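Local coordinates for protein leucine aminopeptidase (Fimbriiglobus ruber, PDB 7D1B) that probably acts as a zinc-dependent glutaminyl cyclase of the M28 peptidase family, turning N-terminal glutamine of peptides into pyroglutamate, at residues F44-L49 against G264-K269; M164-H169 against V179-F184; K171-N176 against V329-I334; D238-A243 against G320-D325; E258-A263 against P296-I301. One frame throughout, in Å; residues are numbered along the deposited sequence. Where two conformers were deposited one is given.

Following the chain from the N terminus, residues 44-49 open contact 1, which closes only when the end of helix 253-266 returns to them. Within that loop, contact 2 joins helix 153-167 to strand 178-184. The connection between these two elements opens contact 3, which therefore crosses contact 2, and helix 320-336 closes it much later. Residues 238-243 open contact 4 and helix 253-266 opens contact 5; strand 297-300 closes contact 5 before helix 320-336 closes contact 4, so 5 lies within 4 and both lie within 3. Contact 1 crosses contacts 3, 4 and 5. Together they tie the N-terminal segment, the helices and the central mixed sheet into one domain.

Contact 1: F44-L49 against G264-K269; sequences FKTFPL and GWVGAK
Phe44 meets the last turn of helix 253-266 with the rim of its ring. Its CE1 lies 3.6 Å from CE3 of Trp265, and on the other side of the ring CE2 lies 3.6 Å from CG1 of Val266. Between them, Phe44 CZ comes to 3.9 Å from Trp265 CB. The two aromatic systems meet rim to rim, neither covering the other's face: the Phe44 ring and the six-membered ring of Trp265 have centroids 6.0 Å apart and planes inclined at 34°. A chi1 of 73° sets the Phe44 ring between its backbone N and carbonyl carbon, from where its far rim meets the helix. Beside it, Thr46 offers its methyl, with CG2 3.8 Å from CG1 of Val266, a residue modelled in two conformers. Threonine suits this exposed place because one branch packs while the other is a hydroxyl.

Farther out, Lys45 NZ folds back to Thr46 O at 2.7 Å and sits above the centre of the Phe47 ring. Lys45 O and Phe47 N are hydrogen-bonded to the side chains of Gln335 and Asn328. Gly267, with phi 81°, lets the chain leave the helix directly after Val266. Trp265 also forms a cation-pi pair with Lys41. With no hydrogen bond linking the two segments, the contact depends on apolar packing at the surface, while the backbone bonds flanking Thr46 run to helix 320-336.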
# COMPACT_ATOMS: atom_id res chain seq x y z
N PHE A 44 -19.56 9.38 -9.91
CA PHE A 44 -18.17 9.63 -9.53
C PHE A 44 -17.46 10.29 -10.70
O PHE A 44 -17.94 10.25 -11.83
CB PHE A 44 -17.45 8.36 -9.11
CG PHE A 44 -17.11 7.46 -10.23
CD1 PHE A 44 -18.06 6.59 -10.75
CD2 PHE A 44 -15.82 7.45 -10.75
CE1 PHE A 44 -17.73 5.75 -11.79
CE2 PHE A 44 -15.49 6.60 -11.78
CZ PHE A 44 -16.44 5.75 -12.30
N LYS A 45 -16.30 10.85 -10.42
CA LYS A 45 -15.48 11.44 -11.47
C LYS A 45 -14.02 11.08 -11.24
O LYS A 45 -13.62 10.70 -10.14
CB LYS A 45 -15.61 12.97 -11.48
CG LYS A 45 -15.23 13.64 -10.16
CD LYS A 45 -15.49 15.14 -10.17
CE LYS A 45 -14.54 15.88 -11.13
NZ LYS A 45 -13.14 15.90 -10.61
N THR A 46 -13.22 11.22 -12.28
CA THR A 46 -11.77 11.23 -12.13
C THR A 46 -11.32 12.60 -11.63
O THR A 46 -12.09 13.57 -11.62
CB THR A 46 -11.07 10.92 -13.45
OG1 THR A 46 -11.42 11.92 -14.40
CG2 THR A 46 -11.48 9.52 -13.96
N PHE A 47 -10.09 12.66 -11.14
CA PHE A 47 -9.48 13.88 -10.63
C PHE A 47 -8.20 14.17 -11.39
O PHE A 47 -7.63 13.26 -12.01
CB PHE A 47 -9.24 13.74 -9.11
CG PHE A 47 -10.48 13.95 -8.32
CD1 PHE A 47 -11.45 12.96 -8.27
CD2 PHE A 47 -10.72 15.16 -7.69
CE1 PHE A 47 -12.66 13.19 -7.59
CE2 PHE A 47 -11.90 15.39 -7.01
CZ PHE A 47 -12.88 14.40 -6.97
N PRO A 48 -7.71 15.43 -11.37
CA PRO A 48 -6.55 15.82 -12.19
C PRO A 48 -5.23 15.40 -11.54
O PRO A 48 -4.36 16.22 -11.25
CB PRO A 48 -6.72 17.33 -12.30
CG PRO A 48 -7.36 17.70 -10.98
CD PRO A 48 -8.37 16.60 -10.75
N LEU A 49 -5.09 14.10 -11.32
CA LEU A 49 -3.86 13.58 -10.73
C LEU A 49 -2.70 13.86 -11.66
O LEU A 49 -2.82 13.76 -12.89
CB LEU A 49 -4.02 12.07 -10.50
CG LEU A 49 -5.26 11.59 -9.74
CD1 LEU A 49 -5.11 10.10 -9.42
CD2 LEU A 49 -5.59 12.35 -8.48
N GLY A 264 -12.95 -0.38 -15.29
CA GLY A 264 -13.51 -0.42 -16.64
C GLY A 264 -14.04 0.93 -17.07
O GLY A 264 -13.84 1.37 -18.21
N TRP A 265 -14.70 1.62 -16.14
CA TRP A 265 -15.26 2.94 -16.45
C TRP A 265 -14.20 4.02 -16.60
O TRP A 265 -14.39 4.94 -17.39
CB TRP A 265 -16.24 3.30 -15.35
CG TRP A 265 -17.53 2.53 -15.43
CD1 TRP A 265 -18.12 2.01 -16.55
CD2 TRP A 265 -18.40 2.22 -14.34
NE1 TRP A 265 -19.32 1.41 -16.23
CE2 TRP A 265 -19.52 1.53 -14.88
CE3 TRP A 265 -18.35 2.44 -12.96
CZ2 TRP A 265 -20.58 1.10 -14.08
CZ3 TRP A 265 -19.42 2.02 -12.18
CH2 TRP A 265 -20.52 1.35 -12.74
N VAL A 266 -13.10 3.95 -15.85
CA VAL A 266 -12.11 5.00 -16.02
C VAL A 266 -11.07 4.67 -17.07
O VAL A 266 -10.30 5.56 -17.44
CB VAL A 266 -11.49 5.49 -14.70
CG1 VAL A 266 -12.60 5.93 -13.75
CG2 VAL A 266 -10.66 4.39 -14.11
N GLY A 267 -11.08 3.47 -17.63
CA GLY A 267 -10.12 3.12 -18.66
C GLY A 267 -8.77 2.71 -18.12
O GLY A 267 -7.76 2.85 -18.82
N ALA A 268 -8.71 2.18 -16.89
CA ALA A 268 -7.45 1.72 -16.30
C ALA A 268 -7.22 0.30 -16.79
O ALA A 268 -7.73 -0.67 -16.22
CB ALA A 268 -7.54 1.80 -14.79
N LYS A 269 -6.48 0.18 -17.89
CA LYS A 269 -6.37 -1.10 -18.60
C LYS A 269 -5.53 -2.12 -17.84
O LYS A 269 -5.59 -3.31 -18.17
CB LYS A 269 -5.76 -0.86 -19.98
CG LYS A 269 -6.53 0.09 -20.87
CD LYS A 269 -7.82 -0.58 -21.33
CE LYS A 269 -8.74 0.34 -22.12
NZ LYS A 269 -8.11 0.82 -23.36

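Contact 2: M164-H169 against V179-F184; sequences MELAHH and VDFVLF
Leu166 packs obliquely against Phe181, and its side chain can be followed outward. CB makes the nearest approach, 3.8 Å from CZ of Phe181. At the branch, CD1 is 4.2 Å from the same CZ and continues to CD1 of Leu330, while CD2 turns to CG of Leu331, 3.9 Å away, and to CD1 of Leu49. A branched apolar chain is suited to this buried place because its two methyls serve different neighbours. The Phe181 ring also brings its edge near Ala167, with CE2 4.3 Å from the backbone N; the small alanine lets the aromatic ring come close to the helix backbone.

At the end of the same segment, His169 NE2 donates back to Glu165 OE2 at 2.9 Å, nearly straight at 176° and within the imidazole plane, although it meets the carboxylate from above its plane. Arg53 forms a salt bridge to the other oxygen, a pairing likely to favour the ionised carboxylate.

Strands 123-130 and 178-184 are parallel neighbours joined through helix 153-167, a beta-alpha-beta crossover. Phe181 points from the sheet into the layer between it and this helix, where Phe85 of helix 72-87 touches it, Trp117 meets it edge-to-face and Val127 lies beside it.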
# COMPACT_ATOMS: atom_id res chain seq x y z
N MET A 164 0.86 10.30 -1.47
CA MET A 164 1.29 11.70 -1.49
C MET A 164 0.60 12.46 -2.61
O MET A 164 0.17 13.60 -2.42
CB MET A 164 2.80 11.78 -1.64
CG MET A 164 3.57 11.31 -0.41
SD MET A 164 5.37 11.41 -0.62
CE MET A 164 5.59 13.16 -0.36
N GLU A 165 0.49 11.86 -3.80
CA GLU A 165 -0.23 12.52 -4.89
C GLU A 165 -1.71 12.70 -4.55
O GLU A 165 -2.27 13.79 -4.71
CB GLU A 165 -0.04 11.77 -6.21
CG GLU A 165 -0.91 12.34 -7.34
CD GLU A 165 -0.62 13.80 -7.67
OE1 GLU A 165 0.50 14.26 -7.37
OE2 GLU A 165 -1.53 14.48 -8.24
N LEU A 166 -2.36 11.62 -4.10
CA LEU A 166 -3.78 11.68 -3.79
C LEU A 166 -4.08 12.74 -2.75
O LEU A 166 -5.15 13.37 -2.79
CB LEU A 166 -4.28 10.32 -3.29
CG LEU A 166 -4.38 9.21 -4.33
CD1 LEU A 166 -4.71 7.90 -3.64
CD2 LEU A 166 -5.41 9.54 -5.38
N ALA A 167 -3.16 12.96 -1.81
CA ALA A 167 -3.39 13.94 -0.76
C ALA A 167 -3.65 15.34 -1.30
O ALA A 167 -4.32 16.13 -0.63
CB ALA A 167 -2.20 13.96 0.20
N HIS A 168 -3.12 15.69 -2.48
CA HIS A 168 -3.42 17.00 -3.06
C HIS A 168 -4.90 17.17 -3.36
O HIS A 168 -5.38 18.31 -3.43
CB HIS A 168 -2.62 17.23 -4.33
CG HIS A 168 -1.16 17.43 -4.08
ND1 HIS A 168 -0.63 18.64 -3.69
CD2 HIS A 168 -0.11 16.57 -4.17
CE1 HIS A 168 0.68 18.52 -3.55
NE2 HIS A 168 1.02 17.28 -3.83
N HIS A 169 -5.62 16.07 -3.56
CA HIS A 169 -6.98 16.09 -4.07
C HIS A 169 -8.01 15.76 -3.01
O HIS A 169 -9.18 16.10 -3.20
CB HIS A 169 -7.12 15.08 -5.21
CG HIS A 169 -6.04 15.23 -6.23
ND1 HIS A 169 -6.14 16.08 -7.31
CD2 HIS A 169 -4.80 14.69 -6.29
CE1 HIS A 169 -5.01 16.04 -7.99
NE2 HIS A 169 -4.17 15.21 -7.38
N VAL A 179 -11.89 7.96 4.89
CA VAL A 179 -10.78 7.33 4.16
C VAL A 179 -9.52 7.47 4.99
O VAL A 179 -9.10 8.59 5.30
CB VAL A 179 -10.57 7.94 2.76
CG1 VAL A 179 -9.40 7.24 2.05
CG2 VAL A 179 -11.83 7.80 1.92
N ASP A 180 -8.92 6.33 5.35
CA ASP A 180 -7.65 6.31 6.06
C ASP A 180 -6.57 5.78 5.13
O ASP A 180 -6.70 4.67 4.58
CB ASP A 180 -7.73 5.44 7.31
CG ASP A 180 -8.64 6.05 8.34
OD1 ASP A 180 -8.70 7.30 8.39
OD2 ASP A 180 -9.31 5.32 9.09
N PHE A 181 -5.52 6.58 4.93
CA PHE A 181 -4.30 6.11 4.27
C PHE A 181 -3.46 5.47 5.37
O PHE A 181 -3.12 6.14 6.36
CB PHE A 181 -3.53 7.30 3.70
CG PHE A 181 -4.15 7.98 2.50
CD1 PHE A 181 -5.36 7.56 1.94
CD2 PHE A 181 -3.49 9.06 1.92
CE1 PHE A 181 -5.89 8.22 0.80
CE2 PHE A 181 -4.01 9.71 0.80
CZ PHE A 181 -5.20 9.29 0.24
N VAL A 182 -3.16 4.19 5.23
CA VAL A 182 -2.44 3.47 6.27
C VAL A 182 -1.13 2.96 5.66
O VAL A 182 -1.14 2.23 4.66
CB VAL A 182 -3.27 2.32 6.87
CG1 VAL A 182 -2.47 1.59 7.95
CG2 VAL A 182 -4.61 2.85 7.40
N LEU A 183 -0.01 3.34 6.29
CA LEU A 183 1.32 2.90 5.89
C LEU A 183 1.83 1.91 6.94
O LEU A 183 2.01 2.28 8.11
CB LEU A 183 2.25 4.09 5.75
CG LEU A 183 1.85 4.93 4.53
CD1 LEU A 183 2.38 6.33 4.67
CD2 LEU A 183 2.35 4.26 3.27
N PHE A 184 2.02 0.66 6.52
CA PHE A 184 2.47 -0.40 7.41
C PHE A 184 3.99 -0.46 7.46
O PHE A 184 4.65 -0.60 6.42
CB PHE A 184 1.98 -1.76 6.94
CG PHE A 184 0.48 -1.88 6.85
CD1 PHE A 184 -0.34 -1.66 7.96
CD2 PHE A 184 -0.12 -2.25 5.65
CE1 PHE A 184 -1.72 -1.80 7.85
CE2 PHE A 184 -1.49 -2.40 5.55
CZ PHE A 184 -2.29 -2.17 6.65

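Contact 3: K171-N176 against V329-I334; sequences KGVPSN and VLLGWI
Ser175 passes within 6.3 Å of Ile334, measured between their CA atoms, as the extended backbone of Val173-Ser175 runs beside a regular turn of helix. Two residues back, Val173 faces Leu331 at a wider CA separation of 7.9 Å. A water bridges the backbones beyond Ser175: it accepts from Asn176 N at 2.8 Å and lies 2.8 Å from Ile334 O.

The extended segment belongs to the loop that returns the chain from helix 153-167 to strand 178-184 in a beta-alpha-beta crossover, and here it covers one flank of helix 320-336, the C-terminal helix. Another side of that helix rests on the central sheet, where Leu330 and Trp333 touch strands 123-130 and 225-232.

Val173 spreads its two methyls over the flank. CG2 lies 4.1 Å from CD2 of Leu331, and CG1 faces CG2 of Ile334 more loosely, at 4.4 Å. Beta-branched valine suits an extended backbone and lets one residue touch both partners. Ser175 is tighter: a chi1 of 179° sets its OG against the Ile334 methyl, 3.3 Å from CG2, and the hydrogen bond of this buried hydroxyl is with Val177 O.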
# COMPACT_ATOMS: atom_id res chain seq x y z
N LYS A 171 -9.21 16.67 -0.06
CA LYS A 171 -10.19 17.58 0.53
C LYS A 171 -11.21 18.07 -0.49
O LYS A 171 -12.22 18.64 -0.08
CB LYS A 171 -9.54 18.74 1.27
CG LYS A 171 -8.90 18.36 2.60
CD LYS A 171 -9.79 17.55 3.52
CE LYS A 171 -11.04 18.29 3.94
NZ LYS A 171 -10.86 18.93 5.28
N GLY A 172 -10.98 17.84 -1.79
CA GLY A 172 -11.96 18.13 -2.81
C GLY A 172 -12.78 16.94 -3.25
O GLY A 172 -13.52 17.06 -4.23
N VAL A 173 -12.69 15.79 -2.57
CA VAL A 173 -13.39 14.57 -2.99
C VAL A 173 -14.67 14.43 -2.17
O VAL A 173 -14.60 14.45 -0.93
CB VAL A 173 -12.50 13.33 -2.80
CG1 VAL A 173 -13.30 12.07 -3.11
CG2 VAL A 173 -11.26 13.44 -3.68
N PRO A 174 -15.83 14.25 -2.80
CA PRO A 174 -17.05 13.96 -2.04
C PRO A 174 -17.06 12.48 -1.67
O PRO A 174 -16.86 11.61 -2.52
CB PRO A 174 -18.17 14.30 -3.03
CG PRO A 174 -17.56 14.09 -4.37
CD PRO A 174 -16.09 14.37 -4.25
N SER A 175 -17.32 12.20 -0.39
CA SER A 175 -17.24 10.82 0.07
C SER A 175 -18.24 10.57 1.19
O SER A 175 -18.21 11.26 2.21
CB SER A 175 -15.84 10.51 0.59
OG SER A 175 -15.83 9.16 1.04
N ASN A 176 -19.03 9.51 1.04
CA ASN A 176 -19.94 9.09 2.11
C ASN A 176 -19.26 8.22 3.15
O ASN A 176 -19.93 7.80 4.11
CB ASN A 176 -21.13 8.35 1.49
CG ASN A 176 -21.90 9.24 0.55
OD1 ASN A 176 -22.10 10.43 0.82
ND2 ASN A 176 -22.32 8.69 -0.58
N VAL A 329 -8.89 4.91 -9.98
CA VAL A 329 -9.72 3.78 -9.56
C VAL A 329 -10.02 3.86 -8.08
O VAL A 329 -11.16 3.67 -7.65
CB VAL A 329 -9.06 2.45 -9.97
CG1 VAL A 329 -9.80 1.27 -9.35
CG2 VAL A 329 -9.03 2.34 -11.48
N LEU A 330 -9.00 4.16 -7.26
CA LEU A 330 -9.24 4.30 -5.82
C LEU A 330 -10.23 5.41 -5.53
O LEU A 330 -11.14 5.24 -4.71
CB LEU A 330 -7.93 4.60 -5.10
CG LEU A 330 -6.89 3.48 -5.10
CD1 LEU A 330 -5.56 4.01 -4.60
CD2 LEU A 330 -7.38 2.33 -4.23
N LEU A 331 -10.07 6.57 -6.19
CA LEU A 331 -11.00 7.67 -5.93
C LEU A 331 -12.41 7.34 -6.40
O LEU A 331 -13.39 7.74 -5.76
CB LEU A 331 -10.50 8.96 -6.58
CG LEU A 331 -9.23 9.54 -5.96
CD1 LEU A 331 -8.83 10.79 -6.72
CD2 LEU A 331 -9.42 9.83 -4.47
N GLY A 332 -12.54 6.59 -7.50
CA GLY A 332 -13.88 6.20 -7.93
C GLY A 332 -14.53 5.25 -6.96
O GLY A 332 -15.71 5.40 -6.61
N TRP A 333 -13.77 4.27 -6.48
CA TRP A 333 -14.23 3.35 -5.45
C TRP A 333 -14.73 4.11 -4.22
O TRP A 333 -15.81 3.82 -3.69
CB TRP A 333 -13.07 2.40 -5.10
CG TRP A 333 -13.30 1.51 -3.91
CD1 TRP A 333 -14.30 0.59 -3.73
CD2 TRP A 333 -12.46 1.41 -2.76
NE1 TRP A 333 -14.15 -0.05 -2.52
CE2 TRP A 333 -13.01 0.43 -1.91
CE3 TRP A 333 -11.29 2.08 -2.35
CZ2 TRP A 333 -12.42 0.07 -0.69
CZ3 TRP A 333 -10.71 1.73 -1.13
CH2 TRP A 333 -11.28 0.74 -0.32
N ILE A 334 -13.96 5.10 -3.78
CA ILE A 334 -14.38 5.92 -2.64
C ILE A 334 -15.70 6.62 -2.92
O ILE A 334 -16.63 6.60 -2.10
CB ILE A 334 -13.26 6.91 -2.27
CG1 ILE A 334 -12.10 6.16 -1.63
CG2 ILE A 334 -13.78 8.02 -1.35
CD1 ILE A 334 -10.76 6.92 -1.70
O HOH W 1 -18.92 7.90 -1.21

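Contact 4: D238-A243 against G320-D325; sequences DGARLA and GKQMVD. With GOL (glycerol), chain I.
The side-chain amide of Gln322 meets Ala240 above one face and Leu242 near its plane. Ala240 CB stands over the amide, 3.8 Å from NE2 and 4.1 Å from CD, whereas Leu242 CD1 comes in beside the nitrogen at the edge, 3.6 Å from NE2. Between these two residues, Arg241 starts out away from the helix; its guanidinium has Ala243 CB over one face, offset toward the rim, while its nitrogens reach Glu274, through a salt bridge, and Gly276 O.

Gln322 belongs to the first turn of helix 320-336, and Ala240 precedes short strand 242-244, which Leu242 begins and where its backbone hydrogen-bonds with Ser270 and Val272. The contact thus joins the C-terminal helix to a small strand pair beside the main sheet of the M28-type alpha/beta fold. Small Ala240 puts a single methyl over the amide face, and Leu242 gives it an apolar border.

The amide reaches across because CG is anti to N (chi1 178°) and the chain then bends at chi2 (61°). Its buried NE2 is used twice, by Phe235 O and Ser270 OG, which fixes its rotation. Gln322 OE1 then faces a glycerol, probably from the crystallisation liquor, whose O2 donates to it at 2.8 Å. That same O2 accepts from Gly239 N at 2.9 Å; the positive phi of Gly239, 77°, is one that glycine readily adopts.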
# COMPACT_ATOMS: atom_id res chain seq x y z
N ASP A 238 5.18 0.18 -15.78
CA ASP A 238 4.62 0.37 -17.11
C ASP A 238 4.04 -0.95 -17.62
O ASP A 238 4.74 -1.95 -17.70
CB ASP A 238 5.77 0.83 -18.01
CG ASP A 238 5.31 1.25 -19.39
OD1 ASP A 238 4.12 1.56 -19.59
OD2 ASP A 238 6.19 1.32 -20.28
N GLY A 239 2.76 -0.94 -18.00
CA GLY A 239 2.17 -2.16 -18.53
C GLY A 239 1.83 -3.18 -17.47
O GLY A 239 1.65 -4.36 -17.80
N ALA A 240 1.70 -2.76 -16.21
CA ALA A 240 1.38 -3.70 -15.14
C ALA A 240 0.13 -4.50 -15.46
O ALA A 240 -0.82 -4.00 -16.08
CB ALA A 240 1.16 -2.92 -13.84
N ARG A 241 0.12 -5.75 -15.01
CA ARG A 241 -1.03 -6.64 -15.14
C ARG A 241 -1.58 -6.88 -13.74
O ARG A 241 -1.06 -7.72 -12.99
CB ARG A 241 -0.61 -7.94 -15.82
CG ARG A 241 -1.72 -8.96 -15.91
CD ARG A 241 -1.23 -10.27 -16.57
NE ARG A 241 -2.18 -11.37 -16.36
CZ ARG A 241 -2.24 -12.12 -15.26
NH1 ARG A 241 -1.37 -11.93 -14.28
NH2 ARG A 241 -3.18 -13.05 -15.14
N LEU A 242 -2.60 -6.11 -13.37
CA LEU A 242 -3.20 -6.17 -12.03
C LEU A 242 -4.33 -7.19 -12.09
O LEU A 242 -5.46 -6.89 -12.45
CB LEU A 242 -3.67 -4.78 -11.58
CG LEU A 242 -2.60 -3.69 -11.57
CD1 LEU A 242 -3.21 -2.35 -11.18
CD2 LEU A 242 -1.41 -4.04 -10.68
N ALA A 243 -3.98 -8.44 -11.78
CA ALA A 243 -4.89 -9.57 -11.85
C ALA A 243 -5.44 -9.90 -10.47
O ALA A 243 -5.14 -9.24 -9.47
CB ALA A 243 -4.19 -10.77 -12.52
N GLY A 320 4.13 7.08 -14.50
CA GLY A 320 3.19 8.04 -13.94
C GLY A 320 1.76 7.81 -14.39
O GLY A 320 0.83 7.99 -13.62
N LYS A 321 1.58 7.41 -15.66
CA LYS A 321 0.23 7.11 -16.14
C LYS A 321 -0.38 5.94 -15.38
O LYS A 321 -1.56 5.97 -15.03
CB LYS A 321 0.26 6.82 -17.64
CG LYS A 321 -1.00 6.07 -18.15
CD LYS A 321 -2.26 6.88 -18.41
CE LYS A 321 -3.33 5.94 -18.96
NZ LYS A 321 -4.69 6.46 -18.72
N GLN A 322 0.42 4.91 -15.10
CA GLN A 322 -0.08 3.79 -14.32
C GLN A 322 -0.47 4.24 -12.91
O GLN A 322 -1.51 3.82 -12.38
CB GLN A 322 0.99 2.70 -14.28
CG GLN A 322 0.64 1.48 -13.45
CD GLN A 322 -0.60 0.73 -13.92
OE1 GLN A 322 -1.03 0.85 -15.08
NE2 GLN A 322 -1.19 -0.05 -13.03
N MET A 323 0.34 5.11 -12.30
CA MET A 323 -0.00 5.63 -10.98
C MET A 323 -1.32 6.39 -11.02
O MET A 323 -2.17 6.23 -10.14
CB MET A 323 1.11 6.53 -10.46
CG MET A 323 2.38 5.79 -10.21
SD MET A 323 3.65 6.67 -9.32
CE MET A 323 2.97 6.86 -7.67
N VAL A 324 -1.51 7.24 -12.03
CA VAL A 324 -2.73 8.03 -12.15
C VAL A 324 -3.94 7.12 -12.34
O VAL A 324 -5.00 7.34 -11.75
CB VAL A 324 -2.60 9.05 -13.30
CG1 VAL A 324 -3.97 9.60 -13.72
CG2 VAL A 324 -1.64 10.18 -12.91
N ASP A 325 -3.80 6.08 -13.18
CA ASP A 325 -4.91 5.16 -13.40
C ASP A 325 -5.33 4.51 -12.08
O ASP A 325 -6.52 4.45 -11.75
CB ASP A 325 -4.50 4.05 -14.37
CG ASP A 325 -4.59 4.44 -15.82
OD1 ASP A 325 -5.01 5.56 -16.16
OD2 ASP A 325 -4.21 3.58 -16.63
C1 GOL I . -1.13 1.20 -19.31
O1 GOL I . -2.18 0.55 -18.74
C2 GOL I . -0.24 1.76 -18.16
O2 GOL I . 0.41 0.74 -17.45
C3 GOL I . 0.72 2.77 -18.73
O3 GOL I . 1.83 2.07 -19.14

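Contact 5: E258-A263 against P296-I301; sequences ELWRVA and PAVDVI
Leu259 and Trp260 close onto Val298 where helix 253-266 packs against strand 297-300, an outermost strand of the mixed sheet. The helix lies within the long connection between the adjacent parallel strands 225-232 and 297-300. Its axis comes within 11.6 Å of the strand axis, the two directions differing by 43°, a separation that side chains from both sides must bridge.

The tight part gathers round one methyl. Val298 CG1 is met tip to tip by Leu259 CD1 at 4.0 Å, in one of two conformers of that leucine, and from beside it by the edge of the Trp260 indole, whose CZ3 is 4.1 Å away. A chi1 of 169° sets this methyl anti to the valine's backbone N. Beta-branched valine suits the strand, and long leucine and broad tryptophan span the gap from the helix. Packing slackens toward Val300, whose CG2 is 4.4 Å from Leu259 CD1.

On the far side of the helix Arg261 is exposed. Partly exposed Glu258 takes no part in the contact and hydrogen-bonds to Gln337 just after helix 320-336. Phe271 packs edge-to-face with Trp260, and the indole's polar end is held by NE1 donating to the carbonyl O of Val272.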
# COMPACT_ATOMS: atom_id res chain seq x y z
N GLU A 258 -16.38 -4.09 -7.38
CA GLU A 258 -16.48 -2.63 -7.47
C GLU A 258 -15.22 -2.03 -8.07
O GLU A 258 -15.29 -1.14 -8.92
CB GLU A 258 -16.73 -2.02 -6.10
CG GLU A 258 -18.15 -2.22 -5.62
CD GLU A 258 -18.47 -1.53 -4.32
OE1 GLU A 258 -17.54 -1.00 -3.66
OE2 GLU A 258 -19.67 -1.49 -3.96
N LEU A 259 -14.04 -2.48 -7.61
CA LEU A 259 -12.80 -1.88 -8.07
C LEU A 259 -12.59 -2.13 -9.56
O LEU A 259 -12.22 -1.22 -10.30
CB LEU A 259 -11.64 -2.46 -7.29
CG LEU A 259 -11.33 -1.98 -5.91
CD1 LEU A 259 -10.21 -2.88 -5.41
CD2 LEU A 259 -10.87 -0.52 -5.92
N TRP A 260 -12.80 -3.37 -9.99
CA TRP A 260 -12.62 -3.67 -11.40
C TRP A 260 -13.71 -3.04 -12.26
O TRP A 260 -13.45 -2.65 -13.40
CB TRP A 260 -12.50 -5.19 -11.62
CG TRP A 260 -11.09 -5.74 -11.56
CD1 TRP A 260 -10.40 -6.28 -12.61
CD2 TRP A 260 -10.21 -5.82 -10.41
NE1 TRP A 260 -9.15 -6.68 -12.20
CE2 TRP A 260 -9.01 -6.42 -10.86
CE3 TRP A 260 -10.33 -5.48 -9.06
CZ2 TRP A 260 -7.92 -6.66 -10.00
CZ3 TRP A 260 -9.24 -5.71 -8.22
CH2 TRP A 260 -8.05 -6.30 -8.69
N ARG A 261 -14.93 -2.86 -11.72
CA ARG A 261 -15.96 -2.12 -12.43
C ARG A 261 -15.53 -0.68 -12.63
O ARG A 261 -15.63 -0.13 -13.74
CB ARG A 261 -17.28 -2.22 -11.65
CG ARG A 261 -18.48 -1.62 -12.37
CD ARG A 261 -19.75 -1.71 -11.55
NE ARG A 261 -20.06 -3.12 -11.27
CZ ARG A 261 -20.16 -3.67 -10.05
NH1 ARG A 261 -20.07 -2.93 -8.96
NH2 ARG A 261 -20.36 -4.98 -9.95
N VAL A 262 -15.06 -0.03 -11.56
CA VAL A 262 -14.56 1.34 -11.70
C VAL A 262 -13.42 1.40 -12.71
O VAL A 262 -13.37 2.32 -13.54
CB VAL A 262 -14.16 1.91 -10.33
CG1 VAL A 262 -13.41 3.22 -10.48
CG2 VAL A 262 -15.39 2.11 -9.45
N ALA A 263 -12.48 0.44 -12.66
CA ALA A 263 -11.38 0.43 -13.61
C ALA A 263 -11.89 0.39 -15.04
O ALA A 263 -11.31 1.03 -15.94
CB ALA A 263 -10.45 -0.74 -13.34
N PRO A 296 -12.92 -6.65 4.59
CA PRO A 296 -12.66 -7.13 3.22
C PRO A 296 -11.50 -6.33 2.63
O PRO A 296 -11.51 -5.10 2.65
CB PRO A 296 -13.97 -6.84 2.50
CG PRO A 296 -15.03 -6.76 3.59
CD PRO A 296 -14.30 -6.18 4.77
N ALA A 297 -10.48 -7.04 2.14
CA ALA A 297 -9.24 -6.38 1.74
C ALA A 297 -8.69 -7.02 0.47
O ALA A 297 -8.49 -8.24 0.40
CB ALA A 297 -8.20 -6.40 2.86
N VAL A 298 -8.41 -6.17 -0.51
CA VAL A 298 -7.93 -6.59 -1.83
C VAL A 298 -6.51 -6.09 -2.03
O VAL A 298 -6.21 -4.93 -1.75
CB VAL A 298 -8.85 -6.03 -2.93
CG1 VAL A 298 -8.25 -6.21 -4.32
CG2 VAL A 298 -10.23 -6.64 -2.81
N ASP A 299 -5.67 -6.97 -2.58
CA ASP A 299 -4.31 -6.62 -2.97
C ASP A 299 -4.31 -6.25 -4.45
O ASP A 299 -4.64 -7.09 -5.30
CB ASP A 299 -3.39 -7.82 -2.70
CG ASP A 299 -1.92 -7.45 -2.66
OD1 ASP A 299 -1.54 -6.28 -2.89
OD2 ASP A 299 -1.13 -8.40 -2.36
N VAL A 300 -3.98 -5.01 -4.74
CA VAL A 300 -3.84 -4.50 -6.10
C VAL A 300 -2.35 -4.62 -6.40
O VAL A 300 -1.52 -3.84 -5.90
CB VAL A 300 -4.36 -3.06 -6.20
CG1 VAL A 300 -3.99 -2.45 -7.55
CG2 VAL A 300 -5.87 -3.08 -6.02
N ILE A 301 -2.01 -5.64 -7.21
CA ILE A 301 -0.64 -6.13 -7.32
C ILE A 301 -0.46 -6.77 -8.69
O ILE A 301 -1.37 -7.42 -9.21
CB ILE A 301 -0.34 -7.15 -6.18
CG1 ILE A 301 1.09 -7.69 -6.24
CG2 ILE A 301 -1.37 -8.30 -6.16
CD1 ILE A 301 1.52 -8.42 -4.97